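Local coordinates for protein N-acetylglucosamine 2-epimerase (Xylella fastidiosa, PDB 3GT5) that probably catalyses the isomerisation or epimerisation of a sugar, as N-acylglucosamine 2-epimerases do, at residues A[258-262]-A[385-389]; A[254-258]-A[269-273]; A[315-320]-A[334-339]; A[179-183]-A[194-198]. All coordinates share one frame; numbering follows the deposited sequence.

In the fold
Contact 4 comes first along the chain. It closes the short turn between helices 172-189 and 192-211. Contact 2 does the same for helices 247-263 and 269-284, and contact 3 for helices 309-326 and 329-346. These three lie in series. Contact 1 spans much more of the chain. It leaves helix 247-263 at Leu258, a residue it shares with contact 2, so the two loops overlap. It returns at helix 377-387, and its loop encloses contact 3. Residues of helix 247-263 also pack against contacts 3 and 4. Contacts 2, 3 and 4 each close one antiparallel helix pair, and contact 1 ties helix 247-263 to the last helix of the (alpha/alpha)6 barrel.

Contact 1 (A[258-262]-A[385-389]); sequences LILDR and EVLNV
Glu385 OE2 accepts three hydrogen bonds, two of them from Arg262 across the contact. Arg262 NH2 donates the shorter one, 2.8 Å to Glu385 OE2, with an N-H...O angle of 156°. Arg262 NH1 reaches the same oxygen, Glu385 OE2, at 3.1 Å and on its syn side, along a more bent path. The guanidinium thus meets the carboxylate end-on, and OE2 lies close to the guanidinium plane. The two planes are only 19° apart. The third donor belongs to Glu385's own segment. Asn388 ND2 comes from above the carboxylate plane and makes an almost straight bond of 3.1 Å to Glu385 OE2. Three N-H groups thus fix the position of this oxygen. The Asn388 side chain crosses that of Arg262 at about a right angle, and Asn388 CB lies over one guanidinium face. The bend of the Glu385 chain at chi2 (52°) turns the carboxylate back toward helix 247-263. There the other oxygen, Glu385 OE1, rests 3.6 Å from Ile259 CD1. Val389 CG1 makes a looser, oblique van der Waals contact with Arg262 NH2. Arg262 and Val389 both also touch Leu321 of helix 309-326. The result is a surface salt bridge whose acceptor oxygen also takes an amide N-H. It ties the C-terminal part of helix 377-387 and the residues after it to helix 247-263 in the (alpha/alpha)6 barrel.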
loop_
_atom_site.group_PDB
_atom_site.type_symbol
_atom_site.label_atom_id
_atom_site.label_comp_id
_atom_site.label_asym_id
_atom_site.label_seq_id
_atom_site.Cartn_x
_atom_site.Cartn_y
_atom_site.Cartn_z
ATOM N N LEU A 258 -5.186 1.836 13.697
ATOM C CA LEU A 258 -6.630 1.804 13.976
ATOM C C LEU A 258 -7.281 0.463 13.536
ATOM O O LEU A 258 -8.271 0.036 14.131
ATOM C CB LEU A 258 -7.371 2.994 13.345
ATOM C CG LEU A 258 -7.444 4.252 14.221
ATOM C CD1 LEU A 258 -8.481 4.155 15.392
ATOM C CD2 LEU A 258 -6.115 4.622 14.766
ATOM N N ILE A 259 -6.718 -0.193 12.555
ATOM C CA ILE A 259 -7.166 -1.559 12.198
ATOM C C ILE A 259 -6.701 -2.514 13.317
ATOM O O ILE A 259 -7.469 -3.353 13.764
ATOM C CB ILE A 259 -6.642 -2.001 10.843
ATOM C CG1 ILE A 259 -7.235 -1.113 9.732
ATOM C CG2 ILE A 259 -7.012 -3.496 10.585
ATOM C CD1 ILE A 259 -6.626 -1.310 8.365
ATOM N N LEU A 260 -5.484 -2.339 13.815
ATOM C CA LEU A 260 -5.029 -3.161 14.941
ATOM C C LEU A 260 -5.926 -2.987 16.155
ATOM O O LEU A 260 -6.221 -3.961 16.858
ATOM C CB LEU A 260 -3.595 -2.848 15.308
ATOM C CG LEU A 260 -2.561 -3.496 14.395
ATOM C CD1 LEU A 260 -1.245 -2.706 14.446
ATOM C CD2 LEU A 260 -2.314 -4.979 14.784
ATOM N N ASP A 261 -6.381 -1.749 16.385
ATOM C CA ASP A 261 -7.199 -1.399 17.560
ATOM C C ASP A 261 -8.574 -2.096 17.537
ATOM O O ASP A 261 -9.249 -2.255 18.585
ATOM C CB ASP A 261 -7.351 0.115 17.605
ATOM C CG ASP A 261 -8.283 0.606 18.697
ATOM O OD1 ASP A 261 -7.876 0.645 19.873
ATOM O OD2 ASP A 261 -9.435 1.009 18.361
ATOM N N ARG A 262 -9.017 -2.427 16.353
ATOM C CA ARG A 262 -10.217 -3.220 16.128
ATOM C C ARG A 262 -10.085 -4.673 16.630
ATOM O O ARG A 262 -11.081 -5.277 17.089
ATOM C CB ARG A 262 -10.550 -3.164 14.635
ATOM C CG ARG A 262 -11.963 -3.372 14.232
ATOM C CD ARG A 262 -12.054 -3.464 12.679
ATOM N NE ARG A 262 -11.901 -2.139 12.070
ATOM C CZ ARG A 262 -11.490 -1.864 10.831
ATOM N NH1 ARG A 262 -11.125 -2.805 9.978
ATOM N NH2 ARG A 262 -11.428 -0.600 10.456
ATOM N N GLU A 385 -11.750 0.239 2.954
ATOM C CA GLU A 385 -11.526 0.438 4.372
ATOM C C GLU A 385 -12.599 1.365 4.983
ATOM O O GLU A 385 -13.099 1.071 6.047
ATOM C CB GLU A 385 -10.124 0.998 4.692
ATOM C CG GLU A 385 -9.764 0.884 6.201
ATOM C CD GLU A 385 -9.968 -0.540 6.735
ATOM O OE1 GLU A 385 -9.397 -1.518 6.143
ATOM O OE2 GLU A 385 -10.759 -0.676 7.719
ATOM N N VAL A 386 -12.955 2.451 4.302
ATOM C CA VAL A 386 -13.976 3.353 4.842
ATOM C C VAL A 386 -15.306 2.630 4.916
ATOM O O VAL A 386 -16.070 2.865 5.872
ATOM C CB VAL A 386 -14.112 4.651 4.068
ATOM C CG1 VAL A 386 -15.168 5.586 4.740
ATOM C CG2 VAL A 386 -12.735 5.347 3.979
ATOM N N LEU A 387 -15.554 1.711 3.980
ATOM C CA LEU A 387 -16.779 0.905 4.017
ATOM C C LEU A 387 -16.891 0.036 5.288
ATOM O O LEU A 387 -17.999 -0.325 5.670
ATOM C CB LEU A 387 -16.946 0.020 2.784
ATOM C CG LEU A 387 -17.387 0.848 1.553
ATOM C CD1 LEU A 387 -17.180 0.081 0.257
ATOM C CD2 LEU A 387 -18.848 1.448 1.715
ATOM N N ASN A 388 -15.777 -0.274 5.932
ATOM C CA ASN A 388 -15.813 -0.970 7.223
ATOM C C ASN A 388 -16.347 -0.159 8.407
ATOM O O ASN A 388 -16.638 -0.744 9.453
ATOM C CB ASN A 388 -14.414 -1.485 7.595
ATOM C CG ASN A 388 -13.965 -2.652 6.758
ATOM O OD1 ASN A 388 -14.784 -3.405 6.234
ATOM N ND2 ASN A 388 -12.640 -2.812 6.617
ATOM N N VAL A 389 -16.461 1.162 8.291
ATOM C CA VAL A 389 -16.916 1.981 9.409
ATOM C C VAL A 389 -18.156 2.797 9.095
ATOM O O VAL A 389 -18.552 3.599 9.909
ATOM C CB VAL A 389 -15.802 2.946 9.945
ATOM C CG1 VAL A 389 -14.572 2.154 10.405
ATOM C CG2 VAL A 389 -15.406 4.010 8.887
#

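Contact 2 (A[254-258]-A[269-273]); sequences AKLLL and LVPVA
In the antiparallel helical hairpin formed by helices 247-263 and 269-284, Leu257 is the central side chain, facing Leu269, Val272 and Ala273. The short helix segments run 167° apart in direction, with axes 8.7 Å from each other. The two branches of Leu257 do separate work. Leu257 CD1 lies 3.6 Å from Val272 CG1, and the same Leu257 CD1 comes 3.5 Å from the backbone N of Ala273. Leu257 CD2 meets Leu269 CD2 at 3.8 Å. With Leu257 CG anti to the carbonyl carbon (chi1 -65°), the branched end is carried out to the opposite helix. Leu269 adds its CB, 3.8 Å from the carbonyl oxygen of Leu257. Small residues let the backbones close in at the other end. Ala254 CB sits 3.5 Å from Ala273 O, and the Ala254 and Ala273 CA atoms are 4.1 Å apart. Leu258 crosses Val270 at about a right angle, with Leu258 CD1 against Val270 CG2. Leu257 and Val272 both also touch Thr206, so helix 192-211 covers this side of the pair. The interface is apolar and buried, with Ala254 and Ala273 where the backbones come closest. It belongs to an antiparallel helix pair of the (alpha/alpha)6 barrel.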
loop_
_atom_site.group_PDB
_atom_site.type_symbol
_atom_site.label_atom_id
_atom_site.label_comp_id
_atom_site.label_asym_id
_atom_site.label_seq_id
_atom_site.Cartn_x
_atom_site.Cartn_y
_atom_site.Cartn_z
ATOM N N ALA A 254 -1.181 5.393 10.753
ATOM C CA ALA A 254 -2.318 5.734 11.591
ATOM C C ALA A 254 -3.501 4.804 11.282
ATOM O O ALA A 254 -4.168 4.287 12.211
ATOM C CB ALA A 254 -2.721 7.188 11.439
ATOM N N LYS A 255 -3.736 4.558 10.002
ATOM C CA LYS A 255 -4.773 3.621 9.562
ATOM C C LYS A 255 -4.497 2.196 10.057
ATOM O O LYS A 255 -5.390 1.520 10.604
ATOM C CB LYS A 255 -4.875 3.662 8.044
ATOM C CG LYS A 255 -5.996 2.795 7.427
ATOM C CD LYS A 255 -5.766 2.456 5.954
ATOM C CE LYS A 255 -4.650 1.473 5.763
ATOM N NZ LYS A 255 -4.271 1.410 4.382
ATOM N N LEU A 256 -3.273 1.726 9.860
ATOM C CA LEU A 256 -2.928 0.378 10.312
ATOM C C LEU A 256 -3.067 0.220 11.826
ATOM O O LEU A 256 -3.533 -0.835 12.309
ATOM C CB LEU A 256 -1.516 0.000 9.867
ATOM C CG LEU A 256 -1.283 -0.121 8.373
ATOM C CD1 LEU A 256 0.220 -0.395 8.191
ATOM C CD2 LEU A 256 -2.170 -1.220 7.635
ATOM N N LEU A 257 -2.687 1.240 12.599
ATOM C CA LEU A 257 -2.848 1.197 14.063
ATOM C C LEU A 257 -4.331 1.145 14.451
ATOM O O LEU A 257 -4.703 0.495 15.457
ATOM C CB LEU A 257 -2.214 2.430 14.714
ATOM C CG LEU A 257 -0.715 2.556 14.569
ATOM C CD1 LEU A 257 -0.201 3.885 15.199
ATOM C CD2 LEU A 257 0.020 1.365 15.208
ATOM N N LEU A 258 -5.186 1.836 13.697
ATOM C CA LEU A 258 -6.630 1.804 13.976
ATOM C C LEU A 258 -7.281 0.463 13.536
ATOM O O LEU A 258 -8.271 0.036 14.131
ATOM C CB LEU A 258 -7.371 2.994 13.345
ATOM C CG LEU A 258 -7.444 4.252 14.221
ATOM C CD1 LEU A 258 -8.481 4.155 15.392
ATOM C CD2 LEU A 258 -6.115 4.622 14.766
ATOM N N LEU A 269 -2.356 2.263 20.872
ATOM C CA LEU A 269 -2.528 2.391 19.427
ATOM C C LEU A 269 -3.135 3.738 18.976
ATOM O O LEU A 269 -2.580 4.413 18.088
ATOM C CB LEU A 269 -3.381 1.227 18.911
ATOM C CG LEU A 269 -2.765 -0.160 19.128
ATOM C CD1 LEU A 269 -3.896 -1.278 18.951
ATOM C CD2 LEU A 269 -1.568 -0.394 18.220
ATOM N N VAL A 270 -4.240 4.129 19.587
ATOM C CA VAL A 270 -4.966 5.325 19.143
ATOM C C VAL A 270 -4.150 6.595 19.388
ATOM O O VAL A 270 -4.031 7.378 18.472
ATOM C CB VAL A 270 -6.414 5.394 19.682
ATOM C CG1 VAL A 270 -7.105 6.712 19.209
ATOM C CG2 VAL A 270 -7.196 4.199 19.246
ATOM N N PRO A 271 -3.584 6.813 20.598
ATOM C CA PRO A 271 -2.814 8.037 20.798
ATOM C C PRO A 271 -1.618 8.145 19.827
ATOM O O PRO A 271 -1.269 9.254 19.345
ATOM C CB PRO A 271 -2.314 7.934 22.250
ATOM C CG PRO A 271 -3.173 6.956 22.896
ATOM C CD PRO A 271 -3.808 6.083 21.870
ATOM N N VAL A 272 -0.969 7.018 19.550
ATOM C CA VAL A 272 0.138 7.038 18.573
ATOM C C VAL A 272 -0.376 7.392 17.172
ATOM O O VAL A 272 0.210 8.246 16.487
ATOM C CB VAL A 272 0.954 5.739 18.587
ATOM C CG1 VAL A 272 1.933 5.671 17.408
ATOM C CG2 VAL A 272 1.714 5.573 19.892
ATOM N N ALA A 273 -1.488 6.764 16.766
ATOM C CA ALA A 273 -2.162 7.077 15.485
ATOM C C ALA A 273 -2.472 8.574 15.357
ATOM O O ALA A 273 -2.194 9.171 14.320
ATOM C CB ALA A 273 -3.479 6.265 15.345
#

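Contact 3 (A[315-320]-A[334-339]); sequences SLAAAA and WYDRLW
Leu316 holds CG between its backbone N and carbonyl carbon (chi1 64°), a rotamer seldom used by leucine in a helix, and this sends both methyls to the Trp339 indole. Tyr335 instead has CG anti to its N (chi1 -178°), which lays its ring alongside the backbone of Leu316. These torsions shape the buried seam of an antiparallel helical hairpin, 309-326 with 329-346, in the (alpha/alpha)6 barrel. Tyr335 presents a ring edge to the carbonyl oxygen of Leu316, with Tyr335 CD1 3.3 Å from Leu316 O and near the ring plane. Ala320 CB approaches the same ring obliquely, 3.8 Å from Tyr335 CD1. One ring face of Tyr335 is taken by Trp339 CD1. The phenol end is held from outside the pair, by a hydrogen bond between Tyr335 OH and Phe5 O. Further along, Leu338 points at helix 309-326. Leu338 CD1 reaches Ser315 CB at 3.8 Å, and Leu338 CB meets Leu316 CB. Ala319 is small enough to sit against the backbone, with Ala319 CB 3.8 Å from Tyr335 N. Phe5 stacks on Trp339, so the N-terminal segment covers this part of the hairpin. Leu316 also makes a CH-pi contact: its CD2 stands 3.7 Å from the centroid of the five-membered ring of Trp339, 11° off the ring normal.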
loop_
_atom_site.group_PDB
_atom_site.type_symbol
_atom_site.label_atom_id
_atom_site.label_comp_id
_atom_site.label_asym_id
_atom_site.label_seq_id
_atom_site.Cartn_x
_atom_site.Cartn_y
_atom_site.Cartn_z
ATOM N N SER A 315 -4.522 8.962 3.596
ATOM C CA SER A 315 -4.849 9.938 4.569
ATOM C C SER A 315 -6.350 10.025 4.826
ATOM O O SER A 315 -6.781 10.192 5.969
ATOM C CB SER A 315 -4.241 11.302 4.231
ATOM O OG SER A 315 -2.830 11.188 4.172
ATOM N N LEU A 316 -7.163 9.951 3.783
ATOM C CA LEU A 316 -8.619 9.972 4.014
ATOM C C LEU A 316 -9.101 8.693 4.675
ATOM O O LEU A 316 -10.029 8.729 5.458
ATOM C CB LEU A 316 -9.408 10.339 2.724
ATOM C CG LEU A 316 -9.356 9.435 1.535
ATOM C CD1 LEU A 316 -10.358 8.315 1.656
ATOM C CD2 LEU A 316 -9.542 10.193 0.151
ATOM N N ALA A 317 -8.443 7.558 4.424
ATOM C CA ALA A 317 -8.842 6.314 5.087
ATOM C C ALA A 317 -8.519 6.420 6.573
ATOM O O ALA A 317 -9.377 6.111 7.439
ATOM C CB ALA A 317 -8.125 5.095 4.422
ATOM N N ALA A 318 -7.313 6.910 6.895
ATOM C CA ALA A 318 -6.930 7.169 8.271
ATOM C C ALA A 318 -7.904 8.150 8.971
ATOM O O ALA A 318 -8.297 7.899 10.072
ATOM C CB ALA A 318 -5.487 7.693 8.337
ATOM N N ALA A 319 -8.284 9.237 8.290
ATOM C CA ALA A 319 -9.177 10.256 8.870
ATOM C C ALA A 319 -10.527 9.656 9.222
ATOM O O ALA A 319 -11.037 9.920 10.296
ATOM C CB ALA A 319 -9.324 11.449 7.913
ATOM N N ALA A 320 -11.073 8.815 8.369
ATOM C CA ALA A 320 -12.353 8.152 8.637
ATOM C C ALA A 320 -12.250 7.224 9.876
ATOM O O ALA A 320 -13.136 7.239 10.766
ATOM C CB ALA A 320 -12.857 7.383 7.339
ATOM N N TRP A 334 -11.304 16.641 8.030
ATOM C CA TRP A 334 -10.127 16.259 7.217
ATOM C C TRP A 334 -10.513 15.339 6.070
ATOM O O TRP A 334 -10.096 15.522 4.942
ATOM C CB TRP A 334 -9.025 15.625 8.060
ATOM C CG TRP A 334 -8.094 16.666 8.606
ATOM C CD1 TRP A 334 -7.969 17.057 9.899
ATOM C CD2 TRP A 334 -7.151 17.442 7.858
ATOM N NE1 TRP A 334 -7.020 18.036 10.005
ATOM C CE2 TRP A 334 -6.480 18.275 8.774
ATOM C CE3 TRP A 334 -6.784 17.485 6.512
ATOM C CZ2 TRP A 334 -5.490 19.170 8.380
ATOM C CZ3 TRP A 334 -5.811 18.366 6.119
ATOM C CH2 TRP A 334 -5.172 19.206 7.060
ATOM N N TYR A 335 -11.300 14.329 6.392
ATOM C CA TYR A 335 -11.854 13.417 5.386
ATOM C C TYR A 335 -12.497 14.164 4.223
ATOM O O TYR A 335 -12.213 13.878 3.067
ATOM C CB TYR A 335 -12.888 12.516 6.047
ATOM C CG TYR A 335 -13.517 11.485 5.153
ATOM C CD1 TYR A 335 -12.874 10.296 4.876
ATOM C CD2 TYR A 335 -14.766 11.694 4.582
ATOM C CE1 TYR A 335 -13.430 9.328 4.039
ATOM C CE2 TYR A 335 -15.322 10.739 3.739
ATOM C CZ TYR A 335 -14.672 9.560 3.470
ATOM O OH TYR A 335 -15.255 8.624 2.620
ATOM N N ASP A 336 -13.347 15.127 4.557
ATOM C CA ASP A 336 -14.098 15.880 3.555
ATOM C C ASP A 336 -13.185 16.735 2.699
ATOM O O ASP A 336 -13.358 16.799 1.504
ATOM C CB ASP A 336 -15.149 16.800 4.210
ATOM C CG ASP A 336 -16.336 16.052 4.831
ATOM O OD1 ASP A 336 -16.573 14.833 4.630
ATOM O OD2 ASP A 336 -17.090 16.744 5.551
ATOM N N ARG A 337 -12.199 17.388 3.288
ATOM C CA ARG A 337 -11.315 18.235 2.475
ATOM C C ARG A 337 -10.362 17.439 1.588
ATOM O O ARG A 337 -10.021 17.865 0.463
ATOM C CB ARG A 337 -10.610 19.331 3.318
ATOM C CG ARG A 337 -9.443 18.948 4.178
ATOM C CD ARG A 337 -8.799 20.244 4.830
ATOM N NE ARG A 337 -9.727 20.991 5.704
ATOM C CZ ARG A 337 -9.963 20.784 7.017
ATOM N NH1 ARG A 337 -9.345 19.848 7.725
ATOM N NH2 ARG A 337 -10.842 21.552 7.653
ATOM N N LEU A 338 -9.933 16.273 2.082
ATOM C CA LEU A 338 -9.093 15.385 1.289
ATOM C C LEU A 338 -9.882 14.899 0.082
ATOM O O LEU A 338 -9.379 14.903 -1.036
ATOM C CB LEU A 338 -8.577 14.199 2.144
ATOM C CG LEU A 338 -7.412 14.614 3.063
ATOM C CD1 LEU A 338 -7.246 13.601 4.198
ATOM C CD2 LEU A 338 -6.108 14.746 2.322
ATOM N N TRP A 339 -11.120 14.460 0.312
ATOM C CA TRP A 339 -11.940 14.038 -0.833
ATOM C C TRP A 339 -12.245 15.208 -1.790
ATOM O O TRP A 339 -12.249 15.001 -2.988
ATOM C CB TRP A 339 -13.247 13.380 -0.380
ATOM C CG TRP A 339 -13.208 11.918 -0.302
ATOM C CD1 TRP A 339 -13.458 11.140 0.791
ATOM C CD2 TRP A 339 -12.959 11.023 -1.381
ATOM N NE1 TRP A 339 -13.352 9.812 0.456
ATOM C CE2 TRP A 339 -13.052 9.712 -0.871
ATOM C CE3 TRP A 339 -12.687 11.196 -2.742
ATOM C CZ2 TRP A 339 -12.865 8.594 -1.678
ATOM C CZ3 TRP A 339 -12.476 10.098 -3.528
ATOM C CH2 TRP A 339 -12.570 8.808 -3.000
#

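Contact 4 (A[179-183]-A[194-198]); sequences CEAML and YLERA
The Tyr194 ring takes the Met182 sulfur at a slant, neither over a face nor at the edge. Met182 SD lies 4.8 Å from the Tyr194 ring centroid, 62° off the normal, and its nearest ring atom, Tyr194 CD1, is 3.7 Å away. This is a Met-aromatic contact, and the two side chains cross at about a right angle. Trp141 also meets the Tyr194 ring, with the planes at about 70°. The Met182 chain bends at chi2 (-63°), which brings SD round to the tyrosine. Its root is wedged closer in: Met182 CB is 3.3 Å from the carbonyl oxygen of Tyr194 and 3.8 Å from Ala198 CB. Ala198 is the small residue at the centre. Leu183 CG covers its methyl from another direction, at 3.9 Å from Ala198 CB. Leu183 also sends CD2 to Leu195 CD1, 3.8 Å away. Cys179 SG also touches the alanine methyl, 4.1 Å from Ala198 CB. The two helices run antiparallel as a hairpin of the (alpha/alpha)6 barrel. Leu183 leans on Ile259 and Leu260 of helix 247-263, while Met182 touches Met119 and Trp141, so the pair is flanked by helix 247-263 and by helices 112-127 and 133-147.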
loop_
_atom_site.group_PDB
_atom_site.type_symbol
_atom_site.label_atom_id
_atom_site.label_comp_id
_atom_site.label_asym_id
_atom_site.label_seq_id
_atom_site.Cartn_x
_atom_site.Cartn_y
_atom_site.Cartn_z
ATOM N N CYS A 179 3.101 -5.336 7.903
ATOM C CA CYS A 179 2.089 -5.205 8.968
ATOM C C CYS A 179 0.692 -5.304 8.339
ATOM O O CYS A 179 -0.167 -6.074 8.804
ATOM C CB CYS A 179 2.285 -3.904 9.766
ATOM S SG CYS A 179 1.018 -3.512 10.952
ATOM N N GLU A 180 0.484 -4.561 7.244
ATOM C CA GLU A 180 -0.748 -4.624 6.463
ATOM C C GLU A 180 -1.077 -6.047 5.987
ATOM O O GLU A 180 -2.252 -6.484 6.119
ATOM C CB GLU A 180 -0.592 -3.687 5.254
ATOM C CG GLU A 180 -1.684 -3.749 4.220
ATOM C CD GLU A 180 -1.252 -3.050 2.891
ATOM O OE1 GLU A 180 -0.039 -2.700 2.743
ATOM O OE2 GLU A 180 -2.093 -2.849 1.975
ATOM N N ALA A 181 -0.067 -6.761 5.445
ATOM C CA ALA A 181 -0.253 -8.128 4.952
ATOM C C ALA A 181 -0.558 -9.078 6.078
ATOM O O ALA A 181 -1.385 -9.981 5.894
ATOM C CB ALA A 181 0.989 -8.647 4.161
ATOM N N MET A 182 0.061 -8.858 7.250
ATOM C CA MET A 182 -0.178 -9.721 8.395
ATOM C C MET A 182 -1.583 -9.547 8.957
ATOM O O MET A 182 -2.216 -10.539 9.350
ATOM C CB MET A 182 0.894 -9.572 9.469
ATOM C CG MET A 182 2.250 -10.137 9.067
ATOM S SD MET A 182 2.319 -11.957 8.730
ATOM C CE MET A 182 4.063 -12.033 8.149
ATOM N N LEU A 183 -2.096 -8.304 8.937
ATOM C CA LEU A 183 -3.475 -8.052 9.290
ATOM C C LEU A 183 -4.444 -8.757 8.334
ATOM O O LEU A 183 -5.407 -9.401 8.779
ATOM C CB LEU A 183 -3.763 -6.556 9.356
ATOM C CG LEU A 183 -3.144 -5.781 10.513
ATOM C CD1 LEU A 183 -3.149 -4.240 10.255
ATOM C CD2 LEU A 183 -3.822 -6.143 11.835
ATOM N N TYR A 194 -0.237 -14.289 13.006
ATOM C CA TYR A 194 -0.222 -13.178 12.058
ATOM C C TYR A 194 -0.592 -11.857 12.664
ATOM O O TYR A 194 0.075 -10.859 12.372
ATOM C CB TYR A 194 -1.142 -13.485 10.867
ATOM C CG TYR A 194 -0.798 -14.707 10.113
ATOM C CD1 TYR A 194 0.520 -15.008 9.757
ATOM C CD2 TYR A 194 -1.797 -15.596 9.718
ATOM C CE1 TYR A 194 0.836 -16.114 9.034
ATOM C CE2 TYR A 194 -1.490 -16.702 8.967
ATOM C CZ TYR A 194 -0.163 -16.975 8.626
ATOM O OH TYR A 194 0.168 -18.086 7.847
ATOM N N LEU A 195 -1.646 -11.829 13.496
ATOM C CA LEU A 195 -2.060 -10.613 14.188
ATOM C C LEU A 195 -0.974 -10.113 15.155
ATOM O O LEU A 195 -0.688 -8.901 15.248
ATOM C CB LEU A 195 -3.357 -10.865 14.952
ATOM C CG LEU A 195 -3.916 -9.713 15.743
ATOM C CD1 LEU A 195 -4.162 -8.446 14.821
ATOM C CD2 LEU A 195 -5.226 -10.172 16.556
ATOM N N GLU A 196 -0.342 -11.077 15.843
ATOM C CA GLU A 196 0.678 -10.732 16.810
ATOM C C GLU A 196 1.952 -10.199 16.124
ATOM O O GLU A 196 2.591 -9.260 16.627
ATOM C CB GLU A 196 0.979 -11.905 17.721
ATOM C CG GLU A 196 -0.269 -12.268 18.584
ATOM C CD GLU A 196 -0.607 -11.377 19.774
ATOM O OE1 GLU A 196 0.133 -10.421 20.123
ATOM O OE2 GLU A 196 -1.679 -11.655 20.400
ATOM N N ARG A 197 2.275 -10.745 14.982
ATOM C CA ARG A 197 3.436 -10.236 14.221
ATOM C C ARG A 197 3.129 -8.843 13.722
ATOM O O ARG A 197 4.007 -7.958 13.713
ATOM C CB ARG A 197 3.792 -11.182 13.108
ATOM C CG ARG A 197 4.962 -10.770 12.252
ATOM C CD ARG A 197 6.234 -10.570 13.035
ATOM N NE ARG A 197 6.627 -11.726 13.830
ATOM C CZ ARG A 197 7.377 -12.742 13.417
ATOM N NH1 ARG A 197 7.815 -12.847 12.163
ATOM N NH2 ARG A 197 7.684 -13.702 14.295
ATOM N N ALA A 198 1.901 -8.631 13.265
ATOM C CA ALA A 198 1.514 -7.249 12.872
ATOM C C ALA A 198 1.693 -6.257 13.980
ATOM O O ALA A 198 2.185 -5.125 13.782
ATOM C CB ALA A 198 0.043 -7.211 12.337
#